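Local coordinates for protein 3-phosphoshikimate 1-carboxyvinyltransferase (PDB 7M0O) that probably transfers the enolpyruvyl group of phosphoenolpyruvate to the 5-hydroxyl of shikimate 3-phosphate, releasing inorganic phosphate in the pathway to chorismate, at residues E37-G42 / A82-T87; G6-T11 / G78-R83; A317-R320 / R326-A329. One frame throughout, in Å; residues are numbered along the deposited sequence.

Contact 1 (E37-G42 / A82-T87)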
ATOM      1  N   GLU A  37     -11.997  -7.649  -5.815  1.00 12.86           N
ATOM      2  CA  GLU A  37     -13.233  -8.278  -6.271  1.00 15.68           C
ATOM      3  C   GLU A  37     -13.122  -9.799  -6.226  1.00 13.72           C
ATOM      4  O   GLU A  37     -14.046 -10.482  -5.774  1.00 14.24           O
ATOM      5  CB  GLU A  37     -13.586  -7.795  -7.682  1.00 15.45           C
ATOM      6  CG  GLU A  37     -14.932  -8.304  -8.206  1.00 20.22           C
ATOM      7  CD  GLU A  37     -16.118  -7.567  -7.593  1.00 20.20           C
ATOM      8  OE1 GLU A  37     -15.914  -6.447  -7.060  1.00 20.05           O
ATOM      9  OE2 GLU A  37     -17.255  -8.106  -7.658  1.00 22.35           O
ATOM     10  N   GLY A  38     -11.993 -10.345  -6.686  1.00 13.92           N
ATOM     11  CA  GLY A  38     -11.790 -11.781  -6.608  1.00 14.03           C
ATOM     12  C   GLY A  38     -11.713 -12.294  -5.178  1.00 11.58           C
ATOM     13  O   GLY A  38     -12.182 -13.405  -4.892  1.00 13.18           O
ATOM     14  N   PHE A  39     -11.137 -11.499  -4.273  1.00 15.60           N
ATOM     15  CA  PHE A  39     -11.121 -11.845  -2.847  1.00 14.42           C
ATOM     16  C   PHE A  39     -12.542 -11.984  -2.315  1.00 15.07           C
ATOM     17  O   PHE A  39     -12.897 -12.998  -1.694  1.00 13.89           O
ATOM     18  CB  PHE A  39     -10.350 -10.771  -2.064  1.00 16.97           C
ATOM     19  CG  PHE A  39      -9.791 -11.221  -0.713  1.00 13.19           C
ATOM     20  CD1 PHE A  39      -8.481 -10.934  -0.377  1.00 22.39           C
ATOM     21  CD2 PHE A  39     -10.595 -11.841   0.230  1.00 23.64           C
ATOM     22  CE1 PHE A  39      -7.964 -11.295   0.873  1.00 22.27           C
ATOM     23  CE2 PHE A  39     -10.089 -12.215   1.474  1.00 19.00           C
ATOM     24  CZ  PHE A  39      -8.777 -11.939   1.793  1.00 20.59           C
ATOM     25  N   ALA A  40     -13.367 -10.956  -2.540  1.00 14.65           N
ATOM     26  CA  ALA A  40     -14.769 -11.016  -2.144  1.00 15.58           C
ATOM     27  C   ALA A  40     -15.471 -12.219  -2.755  1.00 14.01           C
ATOM     28  O   ALA A  40     -16.219 -12.921  -2.067  1.00 16.96           O
ATOM     29  CB  ALA A  40     -15.480  -9.719  -2.545  1.00 22.36           C
ATOM     30  N   GLU A  41     -15.267 -12.461  -4.062  1.00 18.04           N
ATOM     31  CA  GLU A  41     -15.886 -13.618  -4.709  1.00 14.38           C
ATOM     32  C   GLU A  41     -15.430 -14.927  -4.070  1.00 14.08           C
ATOM     33  O   GLU A  41     -16.225 -15.862  -3.914  1.00 16.14           O
ATOM     34  CB  GLU A  41     -15.557 -13.653  -6.205  1.00 14.37           C
ATOM     35  CG  GLU A  41     -16.057 -12.463  -7.040  1.00 25.87           C
ATOM     36  CD  GLU A  41     -15.564 -12.521  -8.492  1.00 39.78           C
ATOM     37  OE1 GLU A  41     -15.183 -13.619  -8.956  1.00 39.05           O
ATOM     38  OE2 GLU A  41     -15.544 -11.466  -9.171  1.00 41.10           O
ATOM     39  N   GLY A  42     -14.141 -15.026  -3.743  1.00 12.99           N
ATOM     40  CA  GLY A  42     -13.634 -16.231  -3.111  1.00 15.38           C
ATOM     41  C   GLY A  42     -14.242 -16.444  -1.743  1.00 17.75           C
ATOM     42  O   GLY A  42     -14.581 -17.571  -1.376  1.00 16.24           O
ATOM     43  N   ALA A  82      -4.530 -14.876  -3.762  1.00 12.58           N
ATOM     44  CA  ALA A  82      -3.797 -16.129  -3.907  1.00 14.00           C
ATOM     45  C   ALA A  82      -3.018 -16.518  -2.661  1.00 14.26           C
ATOM     46  O   ALA A  82      -2.723 -17.707  -2.479  1.00 13.52           O
ATOM     47  CB  ALA A  82      -2.838 -16.044  -5.097  1.00 18.37           C
ATOM     48  N   ARG A  83      -2.671 -15.560  -1.803  1.00 16.63           N
ATOM     49  CA  ARG A  83      -1.954 -15.872  -0.570  1.00 14.28           C
ATOM     50  C   ARG A  83      -2.844 -15.847   0.663  1.00 14.55           C
ATOM     51  O   ARG A  83      -2.727 -16.731   1.518  1.00 14.23           O
ATOM     52  CB  ARG A  83      -0.789 -14.896  -0.375  1.00 15.63           C
ATOM     53  CG  ARG A  83       0.226 -14.979  -1.492  1.00 19.67           C
ATOM     54  CD  ARG A  83       0.868 -13.625  -1.748  1.00 29.23           C
ATOM     55  NE  ARG A  83       1.894 -13.705  -2.784  1.00 30.42           N
ATOM     56  CZ  ARG A  83       2.606 -12.668  -3.209  1.00 37.23           C
ATOM     57  NH1 ARG A  83       2.403 -11.460  -2.697  1.00 35.99           N
ATOM     58  NH2 ARG A  83       3.523 -12.841  -4.149  1.00 34.35           N
ATOM     59  N   PHE A  84      -3.760 -14.880   0.765  1.00 15.20           N
ATOM     60  CA  PHE A  84      -4.563 -14.744   1.979  1.00 14.46           C
ATOM     61  C   PHE A  84      -5.696 -15.763   2.048  1.00 13.71           C
ATOM     62  O   PHE A  84      -6.018 -16.247   3.136  1.00 12.43           O
ATOM     63  CB  PHE A  84      -5.150 -13.334   2.081  1.00 15.11           C
ATOM     64  CG  PHE A  84      -4.169 -12.289   2.522  1.00 17.29           C
ATOM     65  CD1 PHE A  84      -2.824 -12.593   2.704  1.00 17.48           C
ATOM     66  CD2 PHE A  84      -4.599 -10.993   2.771  1.00 14.77           C
ATOM     67  CE1 PHE A  84      -1.930 -11.622   3.113  1.00 14.79           C
ATOM     68  CE2 PHE A  84      -3.707 -10.006   3.178  1.00 13.55           C
ATOM     69  CZ  PHE A  84      -2.371 -10.321   3.352  1.00 17.59           C
ATOM     70  N   LEU A  85      -6.357 -16.073   0.932  1.00 11.97           N
ATOM     71  CA  LEU A  85      -7.442 -17.052   1.006  1.00 11.49           C
ATOM     72  C   LEU A  85      -6.961 -18.439   1.428  1.00 14.50           C
ATOM     73  O   LEU A  85      -7.627 -19.060   2.270  1.00 13.03           O
ATOM     74  CB  LEU A  85      -8.207 -17.103  -0.323  1.00 14.59           C
ATOM     75  CG  LEU A  85      -9.216 -15.977  -0.543  1.00 14.58           C
ATOM     76  CD1 LEU A  85     -10.158 -16.324  -1.681  1.00 15.27           C
ATOM     77  CD2 LEU A  85     -10.018 -15.672   0.723  1.00 22.47           C
ATOM     78  N   PRO A  86      -5.864 -18.992   0.899  1.00 11.63           N
ATOM     79  CA  PRO A  86      -5.387 -20.281   1.436  1.00 11.57           C
ATOM     80  C   PRO A  86      -5.038 -20.219   2.903  1.00 13.07           C
ATOM     81  O   PRO A  86      -5.214 -21.212   3.623  1.00 12.86           O
ATOM     82  CB  PRO A  86      -4.155 -20.581   0.582  1.00 12.78           C
ATOM     83  CG  PRO A  86      -4.431 -19.854  -0.725  1.00 13.34           C
ATOM     84  CD  PRO A  86      -5.100 -18.582  -0.297  1.00 12.39           C
ATOM     85  N   THR A  87      -4.537 -19.073   3.361  1.00 10.52           N
ATOM     86  CA  THR A  87      -4.210 -18.910   4.777  1.00 11.17           C
ATOM     87  C   THR A  87      -5.462 -18.963   5.646  1.00 10.41           C
ATOM     88  O   THR A  87      -5.506 -19.676   6.658  1.00 11.53           O
ATOM     89  CB  THR A  87      -3.474 -17.588   4.989  1.00 10.04           C
ATOM     90  OG1 THR A  87      -2.268 -17.563   4.228  1.00 14.66           O
ATOM     91  CG2 THR A  87      -3.157 -17.373   6.487  1.00 12.89           C
TER

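Contact 2 (G6-T11 / G78-R83)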
ATOM      1  N   GLY A   6      -8.643   4.017  -2.164  1.00 12.12           N
ATOM      2  CA  GLY A   6      -8.100   3.417  -0.960  1.00 10.95           C
ATOM      3  C   GLY A   6      -6.783   2.711  -1.216  1.00 11.09           C
ATOM      4  O   GLY A   6      -6.478   2.286  -2.335  1.00 12.70           O
ATOM      5  N   SER A   7      -6.009   2.566  -0.141  1.00  9.44           N
ATOM      6  CA  SER A   7      -4.748   1.843  -0.189  1.00 11.50           C
ATOM      7  C   SER A   7      -5.004   0.376  -0.521  1.00 11.09           C
ATOM      8  O   SER A   7      -5.864  -0.268   0.089  1.00 12.31           O
ATOM      9  CB  SER A   7      -4.010   1.962   1.149  1.00 13.68           C
ATOM     10  OG  SER A   7      -3.156   0.836   1.359  1.00 13.05           O
ATOM     11  N   LYS A   8      -4.268  -0.137  -1.514  1.00 10.47           N
ATOM     12  CA  LYS A   8      -4.428  -1.541  -1.898  1.00 12.60           C
ATOM     13  C   LYS A   8      -3.989  -2.475  -0.775  1.00 15.52           C
ATOM     14  O   LYS A   8      -4.698  -3.434  -0.434  1.00 15.18           O
ATOM     15  CB  LYS A   8      -3.646  -1.821  -3.179  1.00 17.46           C
ATOM     16  CG  LYS A   8      -3.422  -3.309  -3.455  1.00 18.15           C
ATOM     17  CD  LYS A   8      -4.736  -4.052  -3.667  1.00 25.77           C
ATOM     18  CE  LYS A   8      -4.490  -5.531  -4.010  1.00 30.05           C
ATOM     19  NZ  LYS A   8      -3.833  -6.273  -2.892  1.00 33.62           N
ATOM     20  N   SER A   9      -2.810  -2.233  -0.201  1.00 12.08           N
ATOM     21  CA  SER A   9      -2.315  -3.163   0.810  1.00 14.45           C
ATOM     22  C   SER A   9      -3.126  -3.076   2.100  1.00 13.86           C
ATOM     23  O   SER A   9      -3.281  -4.082   2.801  1.00 15.30           O
ATOM     24  CB  SER A   9      -0.832  -2.915   1.094  1.00 20.36           C
ATOM     25  OG  SER A   9      -0.617  -1.638   1.646  1.00 20.71           O
ATOM     26  N   ILE A  10      -3.654  -1.900   2.436  1.00 13.87           N
ATOM     27  CA  ILE A  10      -4.513  -1.819   3.612  1.00 10.80           C
ATOM     28  C   ILE A  10      -5.849  -2.515   3.342  1.00 11.10           C
ATOM     29  O   ILE A  10      -6.377  -3.224   4.208  1.00 13.70           O
ATOM     30  CB  ILE A  10      -4.689  -0.359   4.058  1.00 12.24           C
ATOM     31  CG1 ILE A  10      -3.364   0.149   4.639  1.00 13.16           C
ATOM     32  CG2 ILE A  10      -5.831  -0.250   5.089  1.00 11.87           C
ATOM     33  CD1 ILE A  10      -3.331   1.643   4.969  1.00 14.28           C
ATOM     34  N   THR A  11      -6.395  -2.369   2.131  1.00 11.22           N
ATOM     35  CA  THR A  11      -7.652  -3.043   1.818  1.00  8.14           C
ATOM     36  C   THR A  11      -7.490  -4.554   1.939  1.00 11.04           C
ATOM     37  O   THR A  11      -8.366  -5.243   2.479  1.00 12.61           O
ATOM     38  CB  THR A  11      -8.150  -2.648   0.412  1.00 11.76           C
ATOM     39  OG1 THR A  11      -8.420  -1.231   0.354  1.00 10.95           O
ATOM     40  CG2 THR A  11      -9.433  -3.405   0.065  1.00 14.71           C
ATOM     41  N   GLY A  78      -5.112 -12.103  -8.742  1.00 20.41           N
ATOM     42  CA  GLY A  78      -4.842 -11.273  -7.586  1.00 20.22           C
ATOM     43  C   GLY A  78      -3.870 -11.902  -6.612  1.00 15.52           C
ATOM     44  O   GLY A  78      -4.118 -12.999  -6.107  1.00 17.05           O
ATOM     45  N   ALA A  79      -2.756 -11.220  -6.347  1.00 21.22           N
ATOM     46  CA  ALA A  79      -1.733 -11.792  -5.477  1.00 25.54           C
ATOM     47  C   ALA A  79      -2.234 -11.920  -4.045  1.00 22.58           C
ATOM     48  O   ALA A  79      -1.953 -12.922  -3.371  1.00 22.81           O
ATOM     49  CB  ALA A  79      -0.464 -10.946  -5.526  1.00 29.00           C
ATOM     50  N   THR A  80      -2.971 -10.918  -3.560  1.00 23.70           N
ATOM     51  CA  THR A  80      -3.505 -10.985  -2.201  1.00 20.23           C
ATOM     52  C   THR A  80      -4.461 -12.162  -2.048  1.00 20.68           C
ATOM     53  O   THR A  80      -4.390 -12.919  -1.071  1.00 17.58           O
ATOM     54  CB  THR A  80      -4.221  -9.675  -1.849  1.00 19.80           C
ATOM     55  OG1 THR A  80      -3.259  -8.640  -1.628  1.00 24.85           O
ATOM     56  CG2 THR A  80      -5.056  -9.867  -0.593  1.00 25.76           C
ATOM     57  N   THR A  81      -5.396 -12.302  -2.988  1.00 20.03           N
ATOM     58  CA  THR A  81      -6.329 -13.423  -2.968  1.00 15.17           C
ATOM     59  C   THR A  81      -5.585 -14.758  -2.949  1.00 16.71           C
ATOM     60  O   THR A  81      -5.947 -15.670  -2.193  1.00 14.15           O
ATOM     61  CB  THR A  81      -7.256 -13.348  -4.182  1.00 15.90           C
ATOM     62  OG1 THR A  81      -7.855 -12.033  -4.264  1.00 19.62           O
ATOM     63  CG2 THR A  81      -8.346 -14.402  -4.111  1.00 16.61           C
ATOM     64  N   ALA A  82      -4.530 -14.876  -3.762  1.00 12.58           N
ATOM     65  CA  ALA A  82      -3.797 -16.129  -3.907  1.00 14.00           C
ATOM     66  C   ALA A  82      -3.018 -16.518  -2.661  1.00 14.26           C
ATOM     67  O   ALA A  82      -2.723 -17.707  -2.479  1.00 13.52           O
ATOM     68  CB  ALA A  82      -2.838 -16.044  -5.097  1.00 18.37           C
ATOM     69  N   ARG A  83      -2.671 -15.560  -1.803  1.00 16.63           N
ATOM     70  CA  ARG A  83      -1.954 -15.872  -0.570  1.00 14.28           C
ATOM     71  C   ARG A  83      -2.844 -15.847   0.663  1.00 14.55           C
ATOM     72  O   ARG A  83      -2.727 -16.731   1.518  1.00 14.23           O
ATOM     73  CB  ARG A  83      -0.789 -14.896  -0.375  1.00 15.63           C
ATOM     74  CG  ARG A  83       0.226 -14.979  -1.492  1.00 19.67           C
ATOM     75  CD  ARG A  83       0.868 -13.625  -1.748  1.00 29.23           C
ATOM     76  NE  ARG A  83       1.894 -13.705  -2.784  1.00 30.42           N
ATOM     77  CZ  ARG A  83       2.606 -12.668  -3.209  1.00 37.23           C
ATOM     78  NH1 ARG A  83       2.403 -11.460  -2.697  1.00 35.99           N
ATOM     79  NH2 ARG A  83       3.523 -12.841  -4.149  1.00 34.35           N
TER

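Contact 3 (A317-R320 / R326-A329). With PO4 (phosphate ion), chain B.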
ATOM      1  N   ALA A 317      19.476   7.593  -0.188  1.00 12.99           N
ATOM      2  CA  ALA A 317      20.143   6.494  -0.880  1.00 14.16           C
ATOM      3  C   ALA A 317      19.146   5.475  -1.408  1.00 14.04           C
ATOM      4  O   ALA A 317      19.350   4.909  -2.495  1.00 16.14           O
ATOM      5  CB  ALA A 317      21.139   5.798   0.058  1.00 16.76           C
ATOM      6  N   ASN A 318      18.055   5.255  -0.670  1.00 13.10           N
ATOM      7  CA  ASN A 318      17.084   4.223  -1.029  1.00 16.99           C
ATOM      8  C   ASN A 318      16.409   4.514  -2.361  1.00 21.94           C
ATOM      9  O   ASN A 318      15.968   3.583  -3.043  1.00 24.40           O
ATOM     10  CB  ASN A 318      16.032   4.054   0.085  1.00 19.40           C
ATOM     11  CG  ASN A 318      15.550   5.390   0.678  1.00 20.21           C
ATOM     12  OD1 ASN A 318      15.670   6.440   0.051  1.00 21.75           O
ATOM     13  ND2 ASN A 318      15.014   5.343   1.899  1.00 21.78           N
ATOM     14  N   THR A 319      16.315   5.787  -2.756  1.00 16.68           N
ATOM     15  CA  THR A 319      15.650   6.098  -4.016  1.00 14.40           C
ATOM     16  C   THR A 319      16.453   5.650  -5.231  1.00 18.68           C
ATOM     17  O   THR A 319      15.893   5.584  -6.332  1.00 18.67           O
ATOM     18  CB  THR A 319      15.361   7.600  -4.146  1.00 10.91           C
ATOM     19  OG1 THR A 319      16.584   8.346  -4.228  1.00 14.07           O
ATOM     20  CG2 THR A 319      14.563   8.101  -2.938  1.00 13.44           C
ATOM     21  N   ARG A 320      17.754   5.383  -5.067  1.00 16.66           N
ATOM     22  CA  ARG A 320      18.596   5.019  -6.197  1.00 21.45           C
ATOM     23  C   ARG A 320      18.424   3.562  -6.594  1.00 24.09           C
ATOM     24  O   ARG A 320      18.743   3.202  -7.732  1.00 26.71           O
ATOM     25  CB  ARG A 320      20.073   5.283  -5.879  1.00 18.81           C
ATOM     26  CG  ARG A 320      20.485   6.750  -5.931  1.00 17.07           C
ATOM     27  CD  ARG A 320      22.007   6.870  -5.980  1.00 18.11           C
ATOM     28  NE  ARG A 320      22.505   8.240  -5.926  1.00 18.35           N
ATOM     29  CZ  ARG A 320      22.713   9.014  -6.986  1.00 15.95           C
ATOM     30  NH1 ARG A 320      23.188  10.237  -6.830  1.00 21.03           N
ATOM     31  NH2 ARG A 320      22.429   8.570  -8.206  1.00 19.59           N
ATOM     32  N   ARG A 326      15.716   6.845  -9.035  1.00 16.91           N
ATOM     33  CA  ARG A 326      14.790   7.975  -9.021  1.00 14.02           C
ATOM     34  C   ARG A 326      15.487   9.295  -8.747  1.00 15.98           C
ATOM     35  O   ARG A 326      15.003  10.347  -9.186  1.00 15.38           O
ATOM     36  CB  ARG A 326      13.695   7.765  -7.969  1.00 16.17           C
ATOM     37  CG  ARG A 326      12.642   6.765  -8.368  1.00 18.30           C
ATOM     38  CD  ARG A 326      11.603   6.576  -7.283  1.00 15.38           C
ATOM     39  NE  ARG A 326      10.552   5.689  -7.756  1.00 17.44           N
ATOM     40  CZ  ARG A 326       9.617   5.134  -6.992  1.00 18.32           C
ATOM     41  NH1 ARG A 326       9.587   5.345  -5.689  1.00 14.36           N
ATOM     42  NH2 ARG A 326       8.697   4.359  -7.544  1.00 16.67           N
ATOM     43  N   LEU A 327      16.607   9.255  -8.027  1.00 15.66           N
ATOM     44  CA  LEU A 327      17.421  10.446  -7.844  1.00 15.09           C
ATOM     45  C   LEU A 327      17.958  10.931  -9.187  1.00 14.53           C
ATOM     46  O   LEU A 327      17.769  12.094  -9.556  1.00 15.08           O
ATOM     47  CB  LEU A 327      18.548  10.151  -6.849  1.00 18.58           C
ATOM     48  CG  LEU A 327      19.224  11.324  -6.125  1.00 15.64           C
ATOM     49  CD1 LEU A 327      19.905  10.908  -4.809  1.00 11.94           C
ATOM     50  CD2 LEU A 327      20.233  12.004  -7.036  1.00 19.22           C
ATOM     51  N   GLU A 328      18.563  10.031  -9.967  1.00 17.27           N
ATOM     52  CA  GLU A 328      19.082  10.442 -11.270  1.00 13.89           C
ATOM     53  C   GLU A 328      17.963  10.835 -12.224  1.00 14.79           C
ATOM     54  O   GLU A 328      18.136  11.750 -13.037  1.00 17.51           O
ATOM     55  CB  GLU A 328      19.922   9.329 -11.890  1.00 16.22           C
ATOM     56  CG  GLU A 328      21.224   9.042 -11.179  1.00 22.80           C
ATOM     57  CD  GLU A 328      22.227  10.184 -11.260  1.00 21.65           C
ATOM     58  OE1 GLU A 328      22.271  10.901 -12.281  1.00 28.31           O
ATOM     59  OE2 GLU A 328      22.967  10.376 -10.282  1.00 24.75           O
ATOM     60  N   ALA A 329      16.825  10.129 -12.175  1.00 15.33           N
ATOM     61  CA  ALA A 329      15.718  10.431 -13.079  1.00 15.86           C
ATOM     62  C   ALA A 329      15.132  11.809 -12.798  1.00 14.74           C
ATOM     63  O   ALA A 329      14.797  12.549 -13.730  1.00 14.08           O
ATOM     64  CB  ALA A 329      14.633   9.360 -12.967  1.00 11.99           C
TER
HETATM   65  P   PO4 B 501       6.600   2.363  -5.023  1.00 17.89           P
HETATM   66  O1  PO4 B 501       6.546   2.160  -3.532  1.00 28.05           O
HETATM   67  O2  PO4 B 501       7.259   3.695  -5.279  1.00 17.44           O
HETATM   68  O3  PO4 B 501       5.190   2.333  -5.562  1.00 24.73           O
HETATM   69  O4  PO4 B 501       7.413   1.233  -5.598  1.00 27.02           O

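Contact 1 (E37-G42 / A82-T87)
Phe39 reaches from helix 34-45 into the angle between Phe84 and Leu85 of the facing helix and meets each of them differently. Leu85 lies over one face of the Phe39 ring, and its CD2 methyl comes down to 3.5 Å from Phe39 CE2. With Phe84 the encounter is edge against edge: Phe84 CD2 sits in the plane of the Phe39 ring, and Phe39 CE1 in turn lies near the plane of the Phe84 ring, 3.9 Å from Phe84 CD2. This is therefore no stack, and the closest approach runs from the ring carbon Phe39 CE1 to the methylene Phe84 CB, at 3.7 Å. Having CG anti to the backbone N (chi1 -158°) swings the Phe39 ring out of the side of its helix and across the gap. The other branch of Leu85 goes to the backbone, with CD1 3.8 Å from Gly42 CA, so that the methyl lies directly against the helix backbone. Cutting Phe39 back to an alanine is likely to open a gap beneath Leu85 CD2 and take from Phe84 CB the ring carbon packed against it. The two helix segments run nearly parallel, 10.5 Å apart at an angle of 19°. Helix 8-20 packs against both, through Leu15 on Phe39 and Ala12 on Phe84, while Ala159 of helix 155-163 also touches Phe84.

Contact 2 (G6-T11 / G78-R83)
Lys8, in the first turn of helix 8-20, meets Thr80, in the first turn of helix 79-90, through the tips of the two side chains. From CB the lysine sets out with CG anti to the backbone N (chi1 164°), then bends at chi2, runs straight through CD, and bends again at chi4 to bring the amine round. The side chain also touches Leu31, in a loop. CE comes to 4.1 Å from Thr80 OG1, and NZ closes the distance, donating to Thr80 OG1 at 2.7 Å. Thr80 CB is the next nearest atom, 3.6 Å from NZ. The amine approaches the hydroxyl at a CB-OG1...NZ angle of about 115°, close to tetrahedral.

Each residue sits next to a secured helix start. Ser7, the N-cap residue of its helix, accepts from Ile10 N at 3.0 Å through OG. Ser7 O is gripped twice, by Thr11 N and Thr11 OG1 from opposite faces of its plane, with Thr11 OG1 2.7 Å from Ser7 O. At the start of helix 79-90, Asp35 takes hydrogen bonds from Thr80 N and from Thr81 OG1.

Lys8 is predicted to bind both shikimate 3-phosphate and phosphoenolpyruvate, which makes Thr80 a probable second-shell residue that positions the amine. The hydroxyl takes one N-H of the amine, while the ion pair with Asp35 is long and weak; the bond to Thr80 probably directs the amine towards the substrate site.

Contact 3 (A317-R320 / R326-A329)
The guanidinium of Arg320 has Leu327 over one face and Glu328 at its edge, whereas that of Arg326, pointing the other way, has PO4 O2 at its edge. Leu327 CD2 lies 3.4 Å from Arg320 NH1, a methyl resting on the flat group. At the edge, Arg320 NH2 forms a salt bridge with Glu328 OE2 at 2.8 Å; the bond is nearly straight (172°), uses the anti lone pair of the oxygen, and has the carboxylate turned only 28° from the guanidinium plane. Asp325 is a second acidic partner of NH2, while the carbonyls of Gly344 and Pro345 take NH1 and NE, fixing the group's rotation. Arg326 NH1 and NH2 both donate to PO4 O2, with NH2 2.8 Å from it.

Between these groups, Arg326 N donates to Thr319 O at 3.0 Å, joining the preceding loop to the first turn of helix 326-336. Thr319 OG1, bonded to Val316 O, also packs on Leu327 CB at 3.7 Å.

Asp365 forms a salt bridge with Arg326 NE, and His366 and Arg367 also bind the ion. Arg326 is predicted to bind phosphoenolpyruvate, so the phosphate, probably from the crystallisation liquor, is consistent with an anion pocket that could receive this substrate.

Contacts 1 and 2 are neighbours on one scaffold: both use helix 79-90, share Ala82 and Arg83, and have centres about 9 Å apart. They meet where Phe39 CE1 of contact 1 lies 3.6 Å from Thr80 CG2 of contact 2, so the same threonine turns a methyl to the apolar core and a hydroxyl to Lys8. Contact 3 lies on the far side of the chain's centre from contact 1, its centre about 27 Å from that of contact 2 and about 35 Å from that of contact 1. The predicted substrate-binding residues Lys8 and Arg326 lie in different halves of the molecule, as expected for the interdomain cleft of the EPSP synthase fold; Lys8 NZ is 12.7 Å from PO4 O3, a separation consistent with an open cleft.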